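Local structure of protein phosphatase 2C (Toxoplasma gondii, 3D8K) at residues G125-P130 against D253-F258. The protein probably removes phosphate from phosphoserine and phosphothreonine residues of other proteins, as a metal-dependent, manganese-using phosphatase of the PP2C family. Sequence-based numbering, arbitrary orientation.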
ATOM      1  N   GLY C 125     -37.136  11.091  18.293  1.00 27.06           N
ATOM      2  CA  GLY C 125     -37.339   9.660  18.171  1.00 27.91           C
ATOM      3  C   GLY C 125     -36.670   9.021  16.974  1.00 27.85           C
ATOM      4  O   GLY C 125     -37.341   8.661  15.994  1.00 30.06           O
ATOM      5  N   ARG C 126     -35.349   8.899  17.052  1.00 24.89           N
ATOM      6  CA  ARG C 126     -34.537   8.273  16.005  1.00 25.03           C
ATOM      7  C   ARG C 126     -34.025   9.205  14.915  1.00 23.56           C
ATOM      8  O   ARG C 126     -32.944   8.992  14.388  1.00 23.93           O
ATOM      9  CB  ARG C 126     -35.282   7.094  15.357  1.00 25.60           C
ATOM     10  CG  ARG C 126     -34.517   5.772  15.349  1.00 24.82           C
ATOM     11  CD  ARG C 126     -34.120   5.339  16.747  1.00 26.15           C
ATOM     12  NE  ARG C 126     -33.357   4.093  16.739  1.00 28.92           N
ATOM     13  CZ  ARG C 126     -33.890   2.885  16.889  1.00 28.49           C
ATOM     14  NH1 ARG C 126     -35.195   2.752  17.066  1.00 31.15           N
ATOM     15  NH2 ARG C 126     -33.119   1.812  16.859  1.00 27.74           N
ATOM     16  N   GLN C 127     -34.777  10.238  14.570  1.00 22.49           N
ATOM     17  CA  GLN C 127     -34.306  11.146  13.538  1.00 20.71           C
ATOM     18  C   GLN C 127     -33.392  12.157  14.173  1.00 20.35           C
ATOM     19  O   GLN C 127     -33.672  12.664  15.238  1.00 21.62           O
ATOM     20  CB  GLN C 127     -35.461  11.880  12.866  1.00 18.40           C
ATOM     21  CG  GLN C 127     -35.111  12.377  11.451  1.00 16.96           C
ATOM     22  CD  GLN C 127     -36.300  12.980  10.699  1.00 15.84           C
ATOM     23  OE1 GLN C 127     -37.458  12.589  10.899  1.00 16.22           O
ATOM     24  NE2 GLN C 127     -36.009  13.915   9.809  1.00 10.74           N
ATOM     25  N   ILE C 128     -32.284  12.448  13.523  1.00 21.46           N
ATOM     26  CA  ILE C 128     -31.360  13.422  14.056  1.00 22.35           C
ATOM     27  C   ILE C 128     -31.698  14.790  13.480  1.00 24.00           C
ATOM     28  O   ILE C 128     -31.692  14.990  12.257  1.00 25.39           O
ATOM     29  CB  ILE C 128     -29.913  13.024  13.710  1.00 21.17           C
ATOM     30  CG1 ILE C 128     -29.570  11.717  14.433  1.00 19.52           C
ATOM     31  CG2 ILE C 128     -28.956  14.145  14.072  1.00 19.54           C
ATOM     32  CD1 ILE C 128     -28.230  11.157  14.094  1.00 18.75           C
ATOM     33  N   VAL C 129     -32.039  15.724  14.360  1.00 24.65           N
ATOM     34  CA  VAL C 129     -32.364  17.077  13.925  1.00 25.37           C
ATOM     35  C   VAL C 129     -31.048  17.765  13.589  1.00 25.23           C
ATOM     36  O   VAL C 129     -30.084  17.700  14.348  1.00 24.39           O
ATOM     37  CB  VAL C 129     -33.110  17.870  15.032  1.00 25.85           C
ATOM     38  CG1 VAL C 129     -33.361  19.299  14.574  1.00 26.30           C
ATOM     39  CG2 VAL C 129     -34.429  17.190  15.357  1.00 24.37           C
ATOM     40  N   PRO C 130     -30.986  18.413  12.428  1.00 26.96           N
ATOM     41  CA  PRO C 130     -29.760  19.097  12.021  1.00 29.94           C
ATOM     42  C   PRO C 130     -29.553  20.420  12.724  1.00 33.10           C
ATOM     43  O   PRO C 130     -30.507  21.047  13.183  1.00 34.85           O
ATOM     44  CB  PRO C 130     -29.950  19.264  10.523  1.00 28.90           C
ATOM     45  CG  PRO C 130     -31.413  19.453  10.404  1.00 29.35           C
ATOM     46  CD  PRO C 130     -31.974  18.413  11.337  1.00 27.89           C
ATOM     47  N   ASP C 253     -34.949  15.638  -0.665  1.00 26.51           N
ATOM     48  CA  ASP C 253     -35.390  15.708   0.719  1.00 27.61           C
ATOM     49  C   ASP C 253     -34.306  14.916   1.440  1.00 25.01           C
ATOM     50  O   ASP C 253     -34.190  13.716   1.253  1.00 25.57           O
ATOM     51  CB  ASP C 253     -36.762  15.030   0.846  1.00 32.93           C
ATOM     52  CG  ASP C 253     -37.050  14.525   2.251  1.00 39.61           C
ATOM     53  OD1 ASP C 253     -36.790  15.289   3.210  1.00 43.45           O
ATOM     54  OD2 ASP C 253     -37.552  13.374   2.393  1.00 41.01           O
ATOM     55  N   VAL C 254     -33.484  15.598   2.226  1.00 23.06           N
ATOM     56  CA  VAL C 254     -32.407  14.941   2.948  1.00 23.33           C
ATOM     57  C   VAL C 254     -32.692  14.779   4.444  1.00 23.94           C
ATOM     58  O   VAL C 254     -32.829  15.761   5.164  1.00 24.73           O
ATOM     59  CB  VAL C 254     -31.094  15.722   2.799  1.00 23.74           C
ATOM     60  CG1 VAL C 254     -29.965  14.983   3.508  1.00 22.60           C
ATOM     61  CG2 VAL C 254     -30.766  15.911   1.326  1.00 25.44           C
ATOM     62  N   THR C 255     -32.759  13.538   4.908  1.00 24.30           N
ATOM     63  CA  THR C 255     -33.021  13.259   6.317  1.00 25.03           C
ATOM     64  C   THR C 255     -31.850  12.510   6.940  1.00 25.14           C
ATOM     65  O   THR C 255     -31.046  11.904   6.225  1.00 25.19           O
ATOM     66  CB  THR C 255     -34.296  12.402   6.485  1.00 26.40           C
ATOM     67  OG1 THR C 255     -34.195  11.217   5.679  1.00 28.70           O
ATOM     68  CG2 THR C 255     -35.526  13.181   6.067  1.00 25.62           C
ATOM     69  N   THR C 256     -31.746  12.554   8.269  1.00 24.08           N
ATOM     70  CA  THR C 256     -30.671  11.852   8.969  1.00 23.44           C
ATOM     71  C   THR C 256     -31.227  11.101  10.176  1.00 23.45           C
ATOM     72  O   THR C 256     -32.071  11.623  10.896  1.00 25.45           O
ATOM     73  CB  THR C 256     -29.587  12.819   9.458  1.00 23.69           C
ATOM     74  OG1 THR C 256     -29.193  13.678   8.386  1.00 24.49           O
ATOM     75  CG2 THR C 256     -28.368  12.049   9.929  1.00 23.98           C
ATOM     76  N   PHE C 257     -30.757   9.871  10.379  1.00 21.61           N
ATOM     77  CA  PHE C 257     -31.191   9.016  11.484  1.00 19.53           C
ATOM     78  C   PHE C 257     -30.016   8.166  11.967  1.00 19.65           C
ATOM     79  O   PHE C 257     -29.038   7.980  11.253  1.00 20.83           O
ATOM     80  CB  PHE C 257     -32.262   8.016  11.035  1.00 18.40           C
ATOM     81  CG  PHE C 257     -33.552   8.628  10.552  1.00 18.34           C
ATOM     82  CD1 PHE C 257     -33.593   9.405   9.396  1.00 16.20           C
ATOM     83  CD2 PHE C 257     -34.751   8.354  11.217  1.00 16.66           C
ATOM     84  CE1 PHE C 257     -34.795   9.892   8.909  1.00 14.87           C
ATOM     85  CE2 PHE C 257     -35.957   8.839  10.730  1.00 14.35           C
ATOM     86  CZ  PHE C 257     -35.978   9.608   9.573  1.00 14.15           C
ATOM     87  N   PHE C 258     -30.113   7.636  13.179  1.00 18.70           N
ATOM     88  CA  PHE C 258     -29.069   6.750  13.675  1.00 19.62           C
ATOM     89  C   PHE C 258     -29.746   5.408  13.890  1.00 17.94           C
ATOM     90  O   PHE C 258     -30.949   5.347  14.108  1.00 19.46           O
ATOM     91  CB  PHE C 258     -28.468   7.245  14.987  1.00 20.65           C
ATOM     92  CG  PHE C 258     -29.410   7.203  16.132  1.00 22.37           C
ATOM     93  CD1 PHE C 258     -30.476   8.086  16.205  1.00 24.78           C
ATOM     94  CD2 PHE C 258     -29.246   6.267  17.138  1.00 24.94           C
ATOM     95  CE1 PHE C 258     -31.368   8.037  17.264  1.00 26.65           C
ATOM     96  CE2 PHE C 258     -30.134   6.204  18.206  1.00 27.00           C
ATOM     97  CZ  PHE C 258     -31.201   7.096  18.270  1.00 27.37           C
TER
HETATM   98  O   HOH W   1     -33.147  14.660   9.938  1.00 19.40           O
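Ile128 N gives its hydrogen to Thr256 O over 2.8 Å, with the donor above the carbonyl plane. A weak second bond, Phe258 N to Arg126 O at 3.4 Å, completes the bracket round Gln127 and Phe257, a non-hydrogen-bonded pair of antiparallel type and the single bridge here. The N-to-C directions of the two short strand segments make an angle of 117°, far from regular antiparallel, and one water extends the link: it accepts from Thr256 N and Gln127 NE2 and donates to Ile128 O at 2.8 Å. In Gln127, CG anti to the backbone N (chi1 -156°) sits over one face of the Phe257 ring, offset toward the rim. This is a CH-pi contact, CG lying 3.6 Å from the ring centroid, with the amide nearly parallel to the ring; the amide nitrogen also meets Thr255 CG2. Arg126 crosses Phe258 at about a right angle, its CD 3.7 Å from Phe258 CZ and its NE over a ring face; the guanidinium is too distant for more than a weak cation-pi attraction. Its NH2 is instead held by Asp263 and Ser182. Ile128 CD1 reaches Phe258 CB at 4.0 Å. Strand 253-259, paired with 165-173, edges one of the two central antiparallel sheets of the PP2C beta-sandwich; 127-129 edges a small sheet beside 120-124. The bridge thus joins them edge to edge, with helix 139-142 packing through Val139 against Gln127, Thr255 and Phe257.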